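Local coordinates for putative bacterial transcription regulation protein (Staphylococcus aureus, PDB 3LUR) that probably binds small-molecule effectors through a domain of the integron-associated effector-binding family and may thereby take part in regulating transcription, at residues A[49-54]-A[74-79]; A[57-62]-A[135-140]; A[95-100]-A[151-156]; A[33-38]-A[70-75]. All blocks are in the same frame, centred on the assembly; numbering follows the deposited sequence. Where two conformers were deposited one is given.

Contact 1 (A[49-54]-A[74-79])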
loop_
_atom_site.group_PDB
_atom_site.type_symbol
_atom_site.label_atom_id
_atom_site.label_comp_id
_atom_site.label_asym_id
_atom_site.label_seq_id
_atom_site.Cartn_x
_atom_site.Cartn_y
_atom_site.Cartn_z
ATOM N N LEU A 49 -10.803 11.591 -6.930
ATOM C CA LEU A 49 -11.919 11.735 -7.862
ATOM C C LEU A 49 -12.049 10.524 -8.755
ATOM O O LEU A 49 -13.121 10.273 -9.267
ATOM C CB LEU A 49 -11.761 12.975 -8.726
ATOM C CG LEU A 49 -11.886 14.301 -7.990
ATOM C CD1 LEU A 49 -11.599 15.466 -8.966
ATOM C CD2 LEU A 49 -13.270 14.415 -7.368
ATOM N N LYS A 50 -10.947 9.782 -8.932
ATOM C CA LYS A 50 -10.911 8.578 -9.778
ATOM C C LYS A 50 -11.176 7.299 -9.001
ATOM O O LYS A 50 -11.308 6.230 -9.586
ATOM C CB LYS A 50 -9.530 8.438 -10.438
ATOM C CG LYS A 50 -9.141 9.628 -11.294
ATOM C CD LYS A 50 -7.876 9.359 -12.095
ATOM C CE LYS A 50 -7.494 10.572 -12.947
ATOM N NZ LYS A 50 -8.597 10.964 -13.876
ATOM N N ASN A 51 -11.222 7.408 -7.689
ATOM C CA ASN A 51 -11.389 6.240 -6.814
ATOM C C ASN A 51 -12.746 5.589 -7.040
ATOM O O ASN A 51 -13.776 6.196 -6.780
ATOM C CB ASN A 51 -11.210 6.651 -5.353
ATOM C CG ASN A 51 -11.027 5.463 -4.412
ATOM O OD1 ASN A 51 -11.586 4.394 -4.620
ATOM N ND2 ASN A 51 -10.246 5.664 -3.360
ATOM N N ASN A 52 -12.742 4.359 -7.535
ATOM C CA ASN A 52 -14.001 3.671 -7.863
ATOM C C ASN A 52 -14.566 2.844 -6.724
ATOM O O ASN A 52 -15.516 2.136 -6.923
ATOM C CB ASN A 52 -13.842 2.794 -9.120
ATOM C CG ASN A 52 -13.001 1.556 -8.885
ATOM O OD1 ASN A 52 -12.502 1.325 -7.782
ATOM N ND2 ASN A 52 -12.838 0.749 -9.923
ATOM N N GLY A 53 -13.929 2.889 -5.555
ATOM C CA GLY A 53 -14.408 2.157 -4.382
ATOM C C GLY A 53 -14.058 0.670 -4.266
ATOM O O GLY A 53 -14.413 0.051 -3.270
ATOM N N ASP A 54 -13.346 0.096 -5.241
ATOM C CA ASP A 54 -12.960 -1.327 -5.163
ATOM C C ASP A 54 -12.249 -1.606 -3.857
ATOM O O ASP A 54 -12.394 -2.693 -3.296
ATOM C CB ASP A 54 -12.060 -1.744 -6.323
ATOM C CG ASP A 54 -12.826 -1.951 -7.605
ATOM O OD1 ASP A 54 -14.048 -2.156 -7.548
ATOM O OD2 ASP A 54 -12.204 -1.948 -8.676
ATOM N N ILE A 74 1.573 5.626 -4.629
ATOM C CA ILE A 74 0.376 6.184 -4.015
ATOM C C ILE A 74 -0.689 6.022 -5.092
ATOM O O ILE A 74 -0.502 6.484 -6.217
ATOM C CB ILE A 74 0.603 7.641 -3.638
ATOM C CG1 ILE A 74 1.601 7.678 -2.480
ATOM C CG2 ILE A 74 -0.730 8.350 -3.274
ATOM C CD1 ILE A 74 2.060 9.083 -2.089
ATOM N N ALA A 75 -1.782 5.351 -4.763
ATOM C CA ALA A 75 -2.738 4.997 -5.783
ATOM C C ALA A 75 -4.127 4.727 -5.239
ATOM O O ALA A 75 -4.327 4.463 -4.035
ATOM C CB ALA A 75 -2.242 3.719 -6.477
ATOM N N VAL A 76 -5.076 4.746 -6.156
ATOM C CA VAL A 76 -6.457 4.378 -5.853
ATOM C C VAL A 76 -6.902 3.329 -6.854
ATOM O O VAL A 76 -6.368 3.246 -7.962
ATOM C CB VAL A 76 -7.444 5.570 -5.939
ATOM C CG1 VAL A 76 -7.082 6.644 -4.928
ATOM C CG2 VAL A 76 -7.513 6.160 -7.371
ATOM N N THR A 77 -7.886 2.525 -6.462
ATOM C CA THR A 77 -8.480 1.579 -7.390
ATOM C C THR A 77 -9.379 2.388 -8.289
ATOM O O THR A 77 -10.207 3.204 -7.819
ATOM C CB THR A 77 -9.297 0.519 -6.697
ATOM O OG1 THR A 77 -10.299 1.146 -5.891
ATOM C CG2 THR A 77 -8.423 -0.378 -5.858
ATOM N N GLY A 78 -9.199 2.209 -9.596
ATOM C CA GLY A 78 -9.973 2.942 -10.582
ATOM C C GLY A 78 -10.384 2.110 -11.768
ATOM O O GLY A 78 -10.010 0.944 -11.882
ATOM N N ASP A 79 -11.180 2.716 -12.642
ATOM C CA ASP A 79 -11.605 2.077 -13.886
ATOM C C ASP A 79 -10.573 2.351 -14.963
ATOM O O ASP A 79 -9.886 3.360 -14.906
ATOM C CB ASP A 79 -12.953 2.638 -14.350
ATOM C CG ASP A 79 -14.087 2.336 -13.369
ATOM O OD1 ASP A 79 -13.964 1.365 -12.597
ATOM O OD2 ASP A 79 -15.096 3.057 -13.396
HETATM O O HOH W 1 -11.744 5.564 -12.105
HETATM O O HOH W 2 -10.068 -1.567 -10.244
#
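Asn52 meets Gly78 where the loop after helix 43-50 crosses the end of strand 70-77, the directions of 50-54 and 76-79 lying 92° apart and the CA atoms of Asn52 and Gly78 4.9 Å from each other. The first segment holds the weakly bonded last residues of helix 43-50 and the loop after it; the second is the end of the strand running out into a turn. One nearly straight backbone bond, from Asn52 N to Thr77 O (2.8 Å), pins the crossing.

The Asn52 amide does most of the rest. Its OD1 accepts hydrogen bonds from Thr77 OG1 (2.9 Å) and from Asp54 N, the two donors coming from opposite faces of the amide plane. On the other branch, ND2 reaches Asp79 OD1 at 3.0 Å; the acceptor lies in the amide plane, while the carboxylate is met from above its own plane. A flipped amide would set nitrogen against Asp54 N and oxygen against Asp79 OD1, so this orientation is probably fixed. Val76 CG1 packs 3.7 Å from Asn51 ND2, a nitrogen that also bonds to Gly57 O. A water bridges Lys50 O and Asp79 N.

Asn51 OD1 accepts from Gly53 N at 2.9 Å, so two consecutive Asx turns, at Asn51 and Asn52, shape the loop that fastens the end of helix 43-50 to the rim of the antiparallel barrel.

Contact 2 (A[57-62]-A[135-140]). With EDO (1,2-ethanediol), chain H; EDO (1,2-ethanediol), chain E.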
loop_
_atom_site.group_PDB
_atom_site.type_symbol
_atom_site.label_atom_id
_atom_site.label_comp_id
_atom_site.label_asym_id
_atom_site.label_seq_id
_atom_site.Cartn_x
_atom_site.Cartn_y
_atom_site.Cartn_z
ATOM N N GLY A 57 -10.335 3.353 0.357
ATOM C CA GLY A 57 -9.279 4.152 0.888
ATOM C C GLY A 57 -8.274 4.409 -0.201
ATOM O O GLY A 57 -8.534 4.151 -1.391
ATOM N N ILE A 58 -7.175 4.995 0.193
ATOM C CA ILE A 58 -6.113 5.269 -0.738
ATOM C C ILE A 58 -4.965 4.340 -0.347
ATOM O O ILE A 58 -4.746 4.050 0.863
ATOM C CB ILE A 58 -5.755 6.778 -0.762
ATOM C CG1 ILE A 58 -4.683 7.059 -1.822
ATOM C CG2 ILE A 58 -5.347 7.267 0.624
ATOM C CD1 ILE A 58 -4.560 8.511 -2.203
ATOM N N LEU A 59 -4.279 3.845 -1.353
ATOM C CA LEU A 59 -3.205 2.888 -1.161
ATOM C C LEU A 59 -1.817 3.467 -1.196
ATOM O O LEU A 59 -1.506 4.385 -1.994
ATOM C CB LEU A 59 -3.257 1.798 -2.242
ATOM C CG LEU A 59 -4.374 0.742 -2.328
ATOM C CD1 LEU A 59 -5.695 1.252 -2.865
ATOM C CD2 LEU A 59 -3.907 -0.423 -3.248
ATOM N N GLY A 60 -0.980 2.875 -0.339
ATOM C CA GLY A 60 0.435 3.012 -0.372
ATOM C C GLY A 60 0.915 1.631 -0.786
ATOM O O GLY A 60 1.012 0.717 0.042
ATOM N N LEU A 61 1.160 1.468 -2.074
ATOM C CA LEU A 61 1.540 0.163 -2.627
ATOM C C LEU A 61 3.047 0.006 -2.665
ATOM O O LEU A 61 3.757 0.771 -3.344
ATOM C CB LEU A 61 0.961 -0.017 -4.045
ATOM C CG LEU A 61 1.158 -1.372 -4.746
ATOM C CD1 LEU A 61 0.209 -2.451 -4.213
ATOM C CD2 LEU A 61 0.977 -1.222 -6.242
ATOM N N CYS A 62 3.532 -1.033 -1.983
ATOM C CA CYS A 62 4.924 -1.354 -1.942
ATOM C C CYS A 62 5.226 -2.366 -3.017
ATOM O O CYS A 62 4.610 -3.433 -3.058
ATOM C CB CYS A 62 5.266 -1.899 -0.561
ATOM S SG CYS A 62 4.951 -0.648 0.741
ATOM N N PHE A 135 0.395 -3.742 0.277
ATOM C CA PHE A 135 -0.021 -2.355 0.454
ATOM C C PHE A 135 -0.569 -1.973 1.802
ATOM O O PHE A 135 -1.073 -2.802 2.556
ATOM C CB PHE A 135 -1.004 -1.943 -0.674
ATOM C CG PHE A 135 -2.277 -2.762 -0.753
ATOM C CD1 PHE A 135 -2.338 -3.905 -1.532
ATOM C CD2 PHE A 135 -3.437 -2.341 -0.091
ATOM C CE1 PHE A 135 -3.504 -4.632 -1.636
ATOM C CE2 PHE A 135 -4.619 -3.053 -0.204
ATOM C CZ PHE A 135 -4.653 -4.215 -0.961
ATOM N N GLU A 136 -0.465 -0.673 2.066
ATOM C CA GLU A 136 -1.097 -0.019 3.183
ATOM C C GLU A 136 -2.374 0.567 2.600
ATOM O O GLU A 136 -2.351 1.129 1.509
ATOM C CB GLU A 136 -0.195 1.121 3.675
ATOM C CG GLU A 136 1.183 0.670 4.070
ATOM C CD GLU A 136 2.258 1.727 3.894
ATOM O OE1 GLU A 136 1.967 2.914 3.633
ATOM O OE2 GLU A 136 3.418 1.354 4.021
ATOM N N LEU A 137 -3.471 0.467 3.316
ATOM C CA LEU A 137 -4.717 1.031 2.841
ATOM C C LEU A 137 -5.207 2.018 3.889
ATOM O O LEU A 137 -5.432 1.656 5.079
ATOM C CB LEU A 137 -5.743 -0.063 2.562
ATOM C CG LEU A 137 -7.118 0.378 2.032
ATOM C CD1 LEU A 137 -6.975 1.021 0.619
ATOM C CD2 LEU A 137 -8.137 -0.761 2.030
ATOM N N TYR A 138 -5.397 3.260 3.439
ATOM C CA TYR A 138 -5.777 4.397 4.313
ATOM C C TYR A 138 -7.201 4.909 4.097
ATOM O O TYR A 138 -7.513 5.492 3.072
ATOM C CB TYR A 138 -4.808 5.557 4.087
ATOM C CG TYR A 138 -3.369 5.234 4.409
ATOM C CD1 TYR A 138 -2.901 5.309 5.705
ATOM C CD2 TYR A 138 -2.475 4.858 3.419
ATOM C CE1 TYR A 138 -1.591 5.016 6.001
ATOM C CE2 TYR A 138 -1.186 4.559 3.697
ATOM C CZ TYR A 138 -0.742 4.622 5.001
ATOM O OH TYR A 138 0.567 4.305 5.282
ATOM N N GLN A 139 -8.056 4.651 5.075
ATOM C CA GLN A 139 -9.397 5.178 5.122
ATOM C C GLN A 139 -9.305 6.636 5.514
ATOM O O GLN A 139 -8.240 7.098 5.999
ATOM C CB GLN A 139 -10.211 4.434 6.182
ATOM C CG GLN A 139 -9.650 4.580 7.607
ATOM C CD GLN A 139 -10.443 3.803 8.628
ATOM O OE1 GLN A 139 -11.650 3.922 8.697
ATOM N NE2 GLN A 139 -9.754 2.991 9.426
ATOM N N ASP A 140 -10.400 7.360 5.315
ATOM C CA ASP A 140 -10.458 8.719 5.742
ATOM C C ASP A 140 -10.523 8.697 7.270
ATOM O O ASP A 140 -11.001 7.724 7.878
ATOM C CB ASP A 140 -11.671 9.424 5.157
ATOM C CG ASP A 140 -11.550 10.926 5.202
ATOM O OD1 ASP A 140 -10.458 11.457 5.515
ATOM O OD2 ASP A 140 -12.540 11.590 4.866
HETATM C C1 EDO H . -10.079 8.873 2.002
HETATM O O1 EDO H . -8.840 8.144 2.081
HETATM C C2 EDO H . -11.255 7.891 1.922
HETATM O O2 EDO H . -11.296 7.240 0.647
HETATM C C1 EDO E . -13.058 4.797 4.023
HETATM O O1 EDO E . -12.810 6.166 4.408
HETATM C C2 EDO E . -14.301 4.295 4.749
HETATM O O2 EDO E . -14.097 4.217 6.183
#
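Glu136 OE1, on the same face of the sheet as Gly60 across from it, takes a 2.6 Å hydrogen bond from Tyr138 OH and is also bonded to Tyr72 OH, so two phenol oxygens meet one carboxylate oxygen. Gly60 and Glu136 are paired in strands 58-62 and 135-138, antiparallel neighbours in the barrel with directions 169° apart. The Tyr138 hydroxyl comes from above the carboxylate plane.

Ile58 with Tyr138 and Gly60 with Glu136 are the hydrogen-bonded pairs, each closed by two N-H to O bonds; Leu59 with Leu137 and Leu61 with Phe135 are non-hydrogen-bonded. Gly60, without a side chain, lies next to the Glu136 carboxylate, and the edge of the Tyr138 ring passes near Gly60 N and Ile58 O.

The other face is apolar. Leu59 CD1 touches Leu137 CD1 at 3.7 Å, and Leu61 CD1 reaches Phe135 CB. The Phe135 ring also stacks with Trp153 of the next strand. Phe135 CG lies between its backbone N and carbonyl carbon (chi1 60°), and over one face of the Phe135 ring sits Leu59 CD2, 3.9 Å from the centroid and displaced toward the rim.

Contact 3 (A[95-100]-A[151-156])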
loop_
_atom_site.group_PDB
_atom_site.type_symbol
_atom_site.label_atom_id
_atom_site.label_comp_id
_atom_site.label_asym_id
_atom_site.label_seq_id
_atom_site.Cartn_x
_atom_site.Cartn_y
_atom_site.Cartn_z
ATOM N N SER A 95 -5.218 -11.960 -5.797
ATOM C CA SER A 95 -4.502 -12.696 -4.778
ATOM C C SER A 95 -5.306 -12.792 -3.523
ATOM O O SER A 95 -6.230 -11.978 -3.283
ATOM C CB SER A 95 -3.177 -11.991 -4.447
ATOM O OG SER A 95 -2.414 -12.759 -3.535
ATOM N N LYS A 96 -4.962 -13.788 -2.730
ATOM C CA LYS A 96 -5.397 -13.854 -1.351
ATOM C C LYS A 96 -4.395 -13.029 -0.547
ATOM O O LYS A 96 -3.230 -12.831 -0.966
ATOM C CB LYS A 96 -5.451 -15.287 -0.829
ATOM C CG LYS A 96 -6.583 -16.139 -1.397
ATOM C CD LYS A 96 -6.563 -17.528 -0.740
ATOM C CE LYS A 96 -7.728 -18.398 -1.201
ATOM N NZ LYS A 96 -7.626 -19.779 -0.647
ATOM N N TYR A 97 -4.851 -12.537 0.597
ATOM C CA TYR A 97 -4.057 -11.680 1.438
ATOM C C TYR A 97 -4.281 -11.980 2.894
ATOM O O TYR A 97 -5.354 -12.463 3.284
ATOM C CB TYR A 97 -4.466 -10.197 1.250
ATOM C CG TYR A 97 -4.148 -9.596 -0.105
ATOM C CD1 TYR A 97 -5.013 -9.735 -1.174
ATOM C CD2 TYR A 97 -2.983 -8.901 -0.298
ATOM C CE1 TYR A 97 -4.694 -9.183 -2.424
ATOM C CE2 TYR A 97 -2.663 -8.348 -1.493
ATOM C CZ TYR A 97 -3.501 -8.482 -2.558
ATOM O OH TYR A 97 -3.109 -7.921 -3.721
HETATM N N MSE A 98 -3.236 -11.724 3.689
HETATM C CA MSE A 98 -3.378 -11.612 5.120
HETATM C C MSE A 98 -3.486 -10.113 5.345
HETATM O O MSE A 98 -2.658 -9.346 4.837
HETATM C CB MSE A 98 -2.180 -12.181 5.864
HETATM C CG MSE A 98 -1.989 -13.651 5.665
HETATM SE SE MSE A 98 -0.340 -14.205 6.581
HETATM C CE MSE A 98 0.914 -13.209 5.497
ATOM N N VAL A 99 -4.522 -9.685 6.051
ATOM C CA VAL A 99 -4.755 -8.276 6.299
ATOM C C VAL A 99 -4.598 -7.946 7.770
ATOM O O VAL A 99 -5.326 -8.486 8.618
ATOM C CB VAL A 99 -6.127 -7.836 5.822
ATOM C CG1 VAL A 99 -6.307 -6.284 6.039
ATOM C CG2 VAL A 99 -6.315 -8.207 4.376
ATOM N N PHE A 100 -3.576 -7.152 8.070
ATOM C CA PHE A 100 -3.238 -6.766 9.438
ATOM C C PHE A 100 -3.706 -5.348 9.657
ATOM O O PHE A 100 -4.048 -4.660 8.702
ATOM C CB PHE A 100 -1.727 -6.814 9.657
ATOM C CG PHE A 100 -1.120 -8.141 9.371
ATOM C CD1 PHE A 100 -0.800 -8.492 8.084
ATOM C CD2 PHE A 100 -0.841 -9.032 10.401
ATOM C CE1 PHE A 100 -0.223 -9.738 7.802
ATOM C CE2 PHE A 100 -0.279 -10.272 10.134
ATOM C CZ PHE A 100 0.035 -10.627 8.852
ATOM N N GLU A 151 -4.776 -0.428 7.332
ATOM C CA GLU A 151 -4.708 -1.845 7.008
ATOM C C GLU A 151 -3.467 -2.141 6.236
ATOM O O GLU A 151 -3.061 -1.374 5.367
ATOM C CB GLU A 151 -5.923 -2.299 6.216
ATOM C CG GLU A 151 -7.195 -2.270 6.992
ATOM C CD GLU A 151 -8.384 -2.801 6.204
ATOM O OE1 GLU A 151 -8.303 -2.911 4.963
ATOM O OE2 GLU A 151 -9.432 -3.041 6.843
ATOM N N ILE A 152 -2.872 -3.288 6.519
ATOM C CA ILE A 152 -1.688 -3.732 5.794
ATOM C C ILE A 152 -2.074 -5.066 5.123
ATOM O O ILE A 152 -2.421 -6.044 5.801
ATOM C CB ILE A 152 -0.466 -3.909 6.719
ATOM C CG1 ILE A 152 0.074 -2.539 7.144
ATOM C CG2 ILE A 152 0.659 -4.718 6.001
ATOM C CD1 ILE A 152 1.140 -2.582 8.259
ATOM N N TRP A 153 -1.984 -5.093 3.810
ATOM C CA TRP A 153 -2.409 -6.243 3.017
ATOM C C TRP A 153 -1.193 -6.909 2.436
ATOM O O TRP A 153 -0.534 -6.345 1.562
ATOM C CB TRP A 153 -3.302 -5.769 1.882
ATOM C CG TRP A 153 -4.633 -5.267 2.272
ATOM C CD1 TRP A 153 -4.919 -4.159 3.020
ATOM C CD2 TRP A 153 -5.888 -5.802 1.853
ATOM N NE1 TRP A 153 -6.281 -4.005 3.139
ATOM C CE2 TRP A 153 -6.901 -4.988 2.414
ATOM C CE3 TRP A 153 -6.252 -6.891 1.076
ATOM C CZ2 TRP A 153 -8.270 -5.252 2.226
ATOM C CZ3 TRP A 153 -7.609 -7.143 0.866
ATOM C CH2 TRP A 153 -8.599 -6.318 1.442
HETATM N N MSE A 154 -0.955 -8.143 2.857
HETATM C CA MSE A 154 0.199 -8.912 2.436
HETATM C C MSE A 154 -0.286 -10.122 1.637
HETATM O O MSE A 154 -1.058 -10.940 2.151
HETATM C CB MSE A 154 0.976 -9.423 3.658
HETATM C CG MSE A 154 1.328 -8.368 4.629
HETATM SE SE MSE A 154 2.529 -7.005 3.879
HETATM C CE MSE A 154 4.055 -8.050 3.472
ATOM N N PRO A 155 0.186 -10.254 0.389
ATOM C CA PRO A 155 -0.273 -11.344 -0.480
ATOM C C PRO A 155 0.245 -12.716 -0.079
ATOM O O PRO A 155 1.400 -12.859 0.366
ATOM C CB PRO A 155 0.259 -10.937 -1.842
ATOM C CG PRO A 155 1.443 -10.155 -1.555
ATOM C CD PRO A 155 1.163 -9.396 -0.305
ATOM N N VAL A 156 -0.624 -13.710 -0.158
ATOM C CA VAL A 156 -0.241 -15.065 0.203
ATOM C C VAL A 156 -0.748 -16.018 -0.844
ATOM O O VAL A 156 -1.643 -15.682 -1.652
ATOM C CB VAL A 156 -0.785 -15.473 1.580
ATOM C CG1 VAL A 156 -0.147 -14.619 2.691
ATOM C CG2 VAL A 156 -2.295 -15.335 1.639
HETATM O O HOH W 3 -3.275 -15.919 -3.792
#
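Trp153 has Val99 CG2 over the centre of one face, 3.6 Å from the centroid of its six-membered ring, and at its edge, in plane, Tyr97 CG. The indole edge points at the face of Tyr97 in a T-shaped pair, centroids 5.4 Å apart and planes at 74°. Val99 and Trp153 lie side by side, pointing the same way. Trp153 NE1 donates to Glu151 OE1 (2.9 Å) on the anti side of the carboxylate but 29° out of its plane, which helps fix the turn of the indole.

On the other face of the sheet, Phe100 CE1 meets Met154 CG at 3.8 Å, and the selenomethionine Met98 directs CE toward Val156 CG1, in an approach short enough to be treated with caution.

Strands 95-100 and 151-156 are antiparallel, 138° apart in direction, a strong twist. Lys96 O accepts Val156 N and Ser95 OG from opposite faces of its plane. Met98 and Met154 exchange two bonds, as do Phe100 and Ile152. Alternate residues bond to the flanking strands 5-21 and 134-138 instead, leaving both faces to aromatic and aliphatic packing.

Contact 4 (A[33-38]-A[70-75]). With EDO (1,2-ethanediol), chain F.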
loop_
_atom_site.group_PDB
_atom_site.type_symbol
_atom_site.label_atom_id
_atom_site.label_comp_id
_atom_site.label_asym_id
_atom_site.label_seq_id
_atom_site.Cartn_x
_atom_site.Cartn_y
_atom_site.Cartn_z
ATOM N N GLY A 33 7.477 12.065 2.978
ATOM C CA GLY A 33 7.692 13.207 2.130
ATOM C C GLY A 33 6.969 13.077 0.797
ATOM O O GLY A 33 6.495 14.066 0.248
ATOM N N PHE A 34 6.919 11.858 0.269
ATOM C CA PHE A 34 6.231 11.599 -0.981
ATOM C C PHE A 34 4.742 11.873 -0.811
ATOM O O PHE A 34 4.132 12.535 -1.665
ATOM C CB PHE A 34 6.543 10.163 -1.426
ATOM C CG PHE A 34 5.842 9.720 -2.672
ATOM C CD1 PHE A 34 5.522 10.602 -3.677
ATOM C CD2 PHE A 34 5.636 8.356 -2.891
ATOM C CE1 PHE A 34 4.891 10.153 -4.843
ATOM C CE2 PHE A 34 5.037 7.904 -4.037
ATOM C CZ PHE A 34 4.667 8.796 -5.023
ATOM N N TRP A 35 4.149 11.394 0.300
ATOM C CA TRP A 35 2.760 11.717 0.595
ATOM C C TRP A 35 2.572 13.231 0.740
ATOM O O TRP A 35 1.598 13.797 0.230
ATOM C CB TRP A 35 2.295 11.039 1.898
ATOM C CG TRP A 35 1.942 9.635 1.756
ATOM C CD1 TRP A 35 2.713 8.563 2.066
ATOM C CD2 TRP A 35 0.701 9.111 1.278
ATOM N NE1 TRP A 35 2.041 7.410 1.816
ATOM C CE2 TRP A 35 0.796 7.708 1.345
ATOM C CE3 TRP A 35 -0.476 9.688 0.796
ATOM C CZ2 TRP A 35 -0.232 6.873 0.931
ATOM C CZ3 TRP A 35 -1.506 8.857 0.406
ATOM C CH2 TRP A 35 -1.368 7.463 0.465
ATOM N N GLN A 36 3.502 13.889 1.440
ATOM C CA GLN A 36 3.407 15.340 1.645
ATOM C C GLN A 36 3.381 16.079 0.293
ATOM O O GLN A 36 2.548 16.977 0.064
ATOM C CB GLN A 36 4.576 15.852 2.510
ATOM C CG GLN A 36 4.535 17.344 2.791
ATOM C CD GLN A 36 5.649 17.830 3.733
ATOM O OE1 GLN A 36 6.510 17.058 4.169
ATOM N NE2 GLN A 36 5.634 19.121 4.033
ATOM N N ARG A 37 4.293 15.706 -0.592
ATOM C CA ARG A 37 4.363 16.321 -1.922
ATOM C C ARG A 37 3.077 16.071 -2.727
ATOM O O ARG A 37 2.540 16.990 -3.298
ATOM C CB ARG A 37 5.620 15.857 -2.675
ATOM C CG ARG A 37 6.905 16.460 -2.074
ATOM C CD ARG A 37 8.191 16.016 -2.735
ATOM N NE ARG A 37 8.681 14.712 -2.285
ATOM C CZ ARG A 37 8.536 13.558 -2.940
ATOM N NH1 ARG A 37 7.875 13.489 -4.095
ATOM N NH2 ARG A 37 9.073 12.448 -2.433
ATOM N N CYS A 38 2.588 14.834 -2.755
ATOM C CA CYS A 38 1.324 14.532 -3.461
ATOM C C CYS A 38 0.173 15.362 -2.920
ATOM O O CYS A 38 -0.634 15.868 -3.691
ATOM C CB CYS A 38 0.941 13.083 -3.364
ATOM S SG CYS A 38 2.038 11.970 -4.286
HETATM N N MSE A 70 13.070 -0.782 -4.031
HETATM C CA MSE A 70 11.726 -0.791 -3.514
HETATM C C MSE A 70 11.007 0.430 -4.055
HETATM O O MSE A 70 11.480 1.565 -3.871
HETATM C CB MSE A 70 11.759 -0.750 -1.987
HETATM C CG MSE A 70 10.403 -0.600 -1.322
HETATM SE SE MSE A 70 9.292 -2.164 -1.483
HETATM C CE MSE A 70 10.343 -3.461 -0.462
ATOM N N SER A 71 9.890 0.197 -4.737
ATOM C CA SER A 71 9.046 1.285 -5.216
ATOM C C SER A 71 7.825 1.430 -4.315
ATOM O O SER A 71 7.382 0.477 -3.689
ATOM C CB SER A 71 8.600 1.029 -6.656
ATOM O OG SER A 71 9.693 1.082 -7.546
ATOM N N TYR A 72 7.311 2.642 -4.217
ATOM C CA TYR A 72 6.127 2.896 -3.471
ATOM C C TYR A 72 5.205 3.655 -4.398
ATOM O O TYR A 72 5.625 4.648 -4.991
ATOM C CB TYR A 72 6.445 3.772 -2.305
ATOM C CG TYR A 72 5.364 3.957 -1.317
ATOM C CD1 TYR A 72 5.140 2.998 -0.338
ATOM C CD2 TYR A 72 4.599 5.116 -1.284
ATOM C CE1 TYR A 72 4.181 3.168 0.632
ATOM C CE2 TYR A 72 3.625 5.299 -0.311
ATOM C CZ TYR A 72 3.434 4.325 0.656
ATOM O OH TYR A 72 2.509 4.471 1.661
HETATM N N MSE A 73 3.986 3.185 -4.542
HETATM C CA MSE A 73 3.031 3.863 -5.378
HETATM C C MSE A 73 1.837 4.330 -4.565
HETATM O O MSE A 73 1.165 3.549 -3.871
HETATM C CB MSE A 73 2.599 2.961 -6.545
HETATM C CG MSE A 73 1.604 3.589 -7.490
HETATM SE SE MSE A 73 1.016 2.187 -8.730
HETATM C CE MSE A 73 -0.176 3.221 -9.807
ATOM N N ILE A 74 1.573 5.626 -4.629
ATOM C CA ILE A 74 0.376 6.184 -4.015
ATOM C C ILE A 74 -0.689 6.022 -5.092
ATOM O O ILE A 74 -0.502 6.484 -6.217
ATOM C CB ILE A 74 0.603 7.641 -3.638
ATOM C CG1 ILE A 74 1.601 7.678 -2.480
ATOM C CG2 ILE A 74 -0.730 8.350 -3.274
ATOM C CD1 ILE A 74 2.060 9.083 -2.089
ATOM N N ALA A 75 -1.782 5.351 -4.763
ATOM C CA ALA A 75 -2.738 4.997 -5.783
ATOM C C ALA A 75 -4.127 4.727 -5.239
ATOM O O ALA A 75 -4.327 4.463 -4.035
ATOM C CB ALA A 75 -2.242 3.719 -6.477
HETATM C C1 EDO F . 4.857 14.051 -5.843
HETATM O O1 EDO F . 6.062 14.830 -5.982
HETATM C C2 EDO F . 4.458 13.478 -7.191
HETATM O O2 EDO F . 4.490 14.515 -8.170
#
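Helix-on-sheet packing joins Phe34, Trp35 and Cys38 of helix 24-41 to Tyr72 and Ile74 of barrel strand 70-77. The axes of segments 33-38 and 70-75 come within 10.0 Å, at 32°, close enough for the side chains between them to mesh.

Ile74 is the centre of it. Its CG1 lies beside the backbone N, anti to the carbonyl carbon (chi1 -69°), and the chain carries on extended to CD1. That methyl is held between two rings: it stands over the centre of the Phe34 ring, 3.7 Å from the centroid, and over the five-membered ring of Trp35 at 3.8 Å. Cys38 SG touches Ile74 CD1 at 3.6 Å, so three helix residues touch the one methyl carbon. Phe34 and Ile74 approach tip to tip, whereas Trp35 crosses Ile74 obliquely and lays its outer ring against CG2.

The one polar link is Trp35 NE1 to Tyr72 OH, 3.0 Å long, with the hydroxyl in the indole plane. The two side chains cross at about a right angle. Tyr72 OH is bonded to Glu136 as well, so Trp35 is a second-shell partner of Glu136, through Tyr72. Phe34 CE2 approaches the backbone carbonyl Tyr72 O at 3.4 Å, near the plane of the Phe34 ring.

Ile44 of helix 43-50 touches Trp35, Cys38 and Ile74, Ile58 of strand 58-64 adjoins Trp35 and Ile74, and Glu19 and Tyr21 of strand 5-21 border Phe34.

How the contacts relate
All four contacts involve one six-stranded antiparallel barrel. Contacts 1 and 4 both use strand 70-77, sharing Ile74 and Ala75, with centres 15 Å apart; they tie the successive helices 43-50 and 24-41 to it. Contact 2, its centre 11 Å from each, is joined through Leu59 N to Ala75 O and Glu136 OE1 to Tyr72 OH. Contact 3 touches contact 2, its centre about 20 Å from that of contact 4, on the opposite side of the chain's centre. Along the chain contact 2 alternates with each of the others, and contact 3 opens after contacts 1 and 4 close, so early and late strands build one closed sheet, consistent with a single effector-binding domain.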